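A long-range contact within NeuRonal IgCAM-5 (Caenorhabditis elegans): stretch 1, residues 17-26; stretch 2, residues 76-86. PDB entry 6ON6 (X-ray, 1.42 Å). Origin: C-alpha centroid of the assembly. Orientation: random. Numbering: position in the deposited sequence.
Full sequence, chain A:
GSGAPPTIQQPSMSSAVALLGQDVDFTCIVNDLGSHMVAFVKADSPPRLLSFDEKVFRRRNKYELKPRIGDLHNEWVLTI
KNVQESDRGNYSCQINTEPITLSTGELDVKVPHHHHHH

Stretch 1 17-26: VALLGQDVDF
Stretch 2 (76-86) WVLTIKNVQES

Two segments far apart in sequence can be joined by a short antiparallel ladder whose backbone bonds set the register and whose side chains, alternating in direction, divide polar from apolar partners. NeuRonal IgCAM-5 offers a compact example: residues 17-26 and 76-86 bury 730 Å² between them, and strands 24-26 and 76-80 run antiparallel, their directions 150° apart and their axes 4.6 Å apart at closest approach.

The first stretch opens as an extended strand, residues 17-19. Val 17 does not reach the second stretch, whereas Ala 18, buried and pointing toward the partner, places CB 4.0 Å from CG1 of Val 83, an apolar contact. A type II turn then runs from Leu 19 to Gln 22, closed by Gln 22 N to Leu 19 O at 3.0 Å and reinforced by Leu 19 N to Gln 22 OE1, also 3.0 Å. Leu 20 (phi/psi -54/134, chi1 m, chi2 t) starts sideways, but its end comes nearer, with CD2 3.7 Å from Glu 85 N.

Gly 21 adopts 88/-10, where a side chain would be jammed against the preceding carbonyl oxygen, so glycine suits the corner. Its N donates to Val 83 O (2.8 Å, 171°), and Val 83 N in turn donates to Gln 22 O (2.9 Å). Nearby, one water donates to Gly 21 O at 2.7 Å and, weakly, to Asn 82 OD1 at 3.4 Å. Gln 22 itself is extended, chi1 and chi2 both t, and its end leads away from the second stretch.

Asp 23 (-95/143, chi1 m, chi2 -12°) uses both carboxylate oxygens. OD1 accepts from Asn 82 N at 2.9 Å, while OD2 forms a salt bridge with Lys 81 NZ at 2.7 Å. The lysine side chain, m, m, m, t, is bent and places NZ beside OD2, and Asn 82, at 55/57, takes the left-handed conformation as the chain leaves the strand.

From here the regular ladder takes over. Val 24 pairs with Ile 80: Val 24 N to Ile 80 O is 3.0 Å and Ile 80 N to Val 24 O is 2.8 Å. Val 24 (chi1 t) is buried, its CG2 4.1 Å from CG2 of Val 83 (chi1 t), an apolar contact between two buried valines where the strand meets the loop.

Asp 25 faces Thr 79 as a non-hydrogen-bonded pair, CA to CA 4.3 Å, on the sheet face opposite Val 24 and Phe 26. The side chains supply a bond instead: with both chi1 angles m, Thr 79 OG1 donates to Asp 25 OD1 at 2.6 Å.

Phe 26 pairs with Leu 78 through two 2.9 Å bonds, Phe 26 N to Leu 78 O and Leu 78 N to Phe 26 O. Its ring (chi1 -74°, chi2 -83°) is buried on the face shared with Val 24, Leu 78 and Ile 80, and CD1 of Ile 80 meets the ring edge 3.5 Å from Phe 26 CD2.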

# COMPACT_ATOMS: atom_id res chain seq x y z
N VAL A 17 -7.32 20.24 6.99
CA VAL A 17 -6.23 20.93 7.67
C VAL A 17 -6.32 20.60 9.16
O VAL A 17 -7.38 20.23 9.66
CB VAL A 17 -6.25 22.45 7.42
CG1 VAL A 17 -5.93 22.77 6.00
CG2 VAL A 17 -7.57 23.13 7.88
N ALA A 18 -5.21 20.75 9.88
CA ALA A 18 -5.20 20.38 11.29
C ALA A 18 -4.06 21.10 11.98
O ALA A 18 -3.03 21.38 11.37
CB ALA A 18 -4.97 18.88 11.45
N LEU A 19 -4.27 21.39 13.26
CA LEU A 19 -3.18 21.80 14.14
C LEU A 19 -2.51 20.56 14.73
O LEU A 19 -3.10 19.50 14.80
CB LEU A 19 -3.71 22.65 15.29
CG LEU A 19 -4.38 23.97 14.91
CD1 LEU A 19 -4.87 24.75 16.11
CD2 LEU A 19 -3.62 24.85 13.94
N LEU A 20 -1.27 20.73 15.22
CA LEU A 20 -0.61 19.62 15.91
C LEU A 20 -1.50 19.09 17.03
O LEU A 20 -2.05 19.86 17.83
CB LEU A 20 0.72 20.05 16.53
CG LEU A 20 1.81 20.52 15.58
CD1 LEU A 20 3.05 20.85 16.36
CD2 LEU A 20 2.10 19.46 14.53
N GLY A 21 -1.62 17.76 17.09
CA GLY A 21 -2.40 17.07 18.09
C GLY A 21 -3.86 16.86 17.73
O GLY A 21 -4.55 16.14 18.46
N GLN A 22 -4.35 17.47 16.65
CA GLN A 22 -5.75 17.35 16.27
C GLN A 22 -5.95 16.00 15.61
O GLN A 22 -5.03 15.46 14.98
CB GLN A 22 -6.09 18.46 15.25
CG GLN A 22 -7.55 18.60 14.86
CD GLN A 22 -7.78 19.85 14.00
OE1 GLN A 22 -7.09 20.87 14.17
NE2 GLN A 22 -8.78 19.78 13.08
N ASP A 23 -7.16 15.43 15.74
CA ASP A 23 -7.50 14.21 15.00
C ASP A 23 -8.22 14.58 13.72
O ASP A 23 -9.02 15.50 13.71
CB ASP A 23 -8.44 13.31 15.80
CG ASP A 23 -7.82 12.76 17.09
OD1 ASP A 23 -6.60 12.85 17.32
OD2 ASP A 23 -8.62 12.22 17.88
N VAL A 24 -7.95 13.82 12.66
CA VAL A 24 -8.56 14.09 11.34
C VAL A 24 -9.02 12.78 10.71
O VAL A 24 -8.31 11.78 10.77
CB VAL A 24 -7.58 14.80 10.38
CG1 VAL A 24 -8.16 14.92 8.94
CG2 VAL A 24 -7.20 16.14 10.87
N ASP A 25 -10.19 12.80 10.06
CA ASP A 25 -10.68 11.63 9.35
C ASP A 25 -10.63 11.85 7.83
O ASP A 25 -10.91 12.97 7.35
CB ASP A 25 -12.18 11.41 9.66
CG ASP A 25 -12.43 10.93 11.08
OD1 ASP A 25 -11.46 10.52 11.78
OD2 ASP A 25 -13.61 10.95 11.49
N PHE A 26 -10.35 10.77 7.11
CA PHE A 26 -10.57 10.67 5.66
C PHE A 26 -11.60 9.58 5.46
O PHE A 26 -11.45 8.47 5.94
CB PHE A 26 -9.24 10.34 4.92
CG PHE A 26 -8.29 11.50 4.86
CD1 PHE A 26 -8.44 12.46 3.87
CD2 PHE A 26 -7.24 11.65 5.77
CE1 PHE A 26 -7.60 13.53 3.79
CE2 PHE A 26 -6.42 12.74 5.69
CZ PHE A 26 -6.57 13.67 4.70
N TRP A 76 -15.89 3.89 4.71
CA TRP A 76 -14.63 3.44 5.29
C TRP A 76 -13.95 4.70 5.80
O TRP A 76 -13.58 5.58 5.01
CB TRP A 76 -13.83 2.75 4.19
CG TRP A 76 -14.53 1.51 3.64
CD1 TRP A 76 -15.65 1.50 2.86
CD2 TRP A 76 -14.15 0.13 3.82
NE1 TRP A 76 -15.99 0.21 2.55
CE2 TRP A 76 -15.10 -0.65 3.13
CE3 TRP A 76 -13.12 -0.51 4.52
CZ2 TRP A 76 -15.03 -2.04 3.08
CZ3 TRP A 76 -13.06 -1.88 4.48
CH2 TRP A 76 -14.01 -2.64 3.76
N VAL A 77 -13.78 4.81 7.12
CA VAL A 77 -13.28 6.03 7.73
C VAL A 77 -11.93 5.73 8.35
O VAL A 77 -11.84 4.90 9.27
CB VAL A 77 -14.23 6.57 8.80
CG1 VAL A 77 -13.70 7.86 9.36
CG2 VAL A 77 -15.62 6.77 8.23
N LEU A 78 -10.91 6.39 7.85
CA LEU A 78 -9.56 6.31 8.40
C LEU A 78 -9.33 7.53 9.27
O LEU A 78 -9.42 8.67 8.80
CB LEU A 78 -8.56 6.32 7.26
CG LEU A 78 -7.13 6.28 7.78
CD1 LEU A 78 -6.82 4.88 8.27
CD2 LEU A 78 -6.25 6.69 6.64
N THR A 79 -9.02 7.32 10.55
CA THR A 79 -8.68 8.42 11.44
C THR A 79 -7.17 8.47 11.62
O THR A 79 -6.54 7.44 11.86
CB THR A 79 -9.33 8.22 12.80
OG1 THR A 79 -10.75 8.19 12.64
CG2 THR A 79 -8.94 9.31 13.76
N ILE A 80 -6.61 9.66 11.44
CA ILE A 80 -5.22 9.94 11.84
C ILE A 80 -5.30 10.66 13.17
O ILE A 80 -5.78 11.79 13.26
CB ILE A 80 -4.48 10.78 10.81
CG1 ILE A 80 -4.58 10.09 9.45
CG2 ILE A 80 -3.01 10.91 11.18
CD1 ILE A 80 -5.02 10.95 8.42
N LYS A 81 -4.86 9.99 14.22
CA LYS A 81 -4.90 10.59 15.54
C LYS A 81 -3.67 11.46 15.76
O LYS A 81 -2.58 11.15 15.27
CB LYS A 81 -4.90 9.48 16.60
CG LYS A 81 -6.13 8.52 16.52
CD LYS A 81 -7.36 9.19 17.07
CE LYS A 81 -7.23 9.22 18.60
NZ LYS A 81 -8.39 9.88 19.30
N ASN A 82 -3.83 12.50 16.58
CA ASN A 82 -2.67 13.23 17.12
C ASN A 82 -1.76 13.72 15.99
O ASN A 82 -0.58 13.41 15.92
CB ASN A 82 -1.88 12.36 18.12
CG ASN A 82 -0.77 13.12 18.78
OD1 ASN A 82 -0.84 14.34 18.97
ND2 ASN A 82 0.30 12.39 19.09
N VAL A 83 -2.34 14.49 15.07
CA VAL A 83 -1.62 14.84 13.85
C VAL A 83 -0.32 15.59 14.16
O VAL A 83 -0.27 16.45 15.04
CB VAL A 83 -2.57 15.67 12.96
CG1 VAL A 83 -1.79 16.43 11.94
CG2 VAL A 83 -3.62 14.74 12.31
N GLN A 84 0.73 15.24 13.41
CA GLN A 84 2.05 15.84 13.54
C GLN A 84 2.50 16.28 12.16
O GLN A 84 1.91 15.92 11.15
CB GLN A 84 3.02 14.79 14.10
CG GLN A 84 2.63 14.30 15.50
CD GLN A 84 2.72 15.36 16.54
OE1 GLN A 84 3.72 16.12 16.58
NE2 GLN A 84 1.77 15.33 17.50
N GLU A 85 3.55 17.09 12.10
CA GLU A 85 4.17 17.48 10.85
C GLU A 85 4.43 16.30 9.92
O GLU A 85 4.17 16.38 8.72
CB GLU A 85 5.49 18.17 11.13
CG GLU A 85 5.36 19.53 11.77
CD GLU A 85 6.70 20.27 11.74
OE1 GLU A 85 7.50 20.16 12.70
OE2 GLU A 85 6.94 20.94 10.71
N SER A 86 4.87 15.17 10.46
CA SER A 86 5.17 14.01 9.63
C SER A 86 3.92 13.42 8.99
O SER A 86 4.05 12.64 8.04
CB SER A 86 5.89 12.93 10.42
OG SER A 86 5.20 12.67 11.60
O HOH W 1 -3.91 14.41 20.44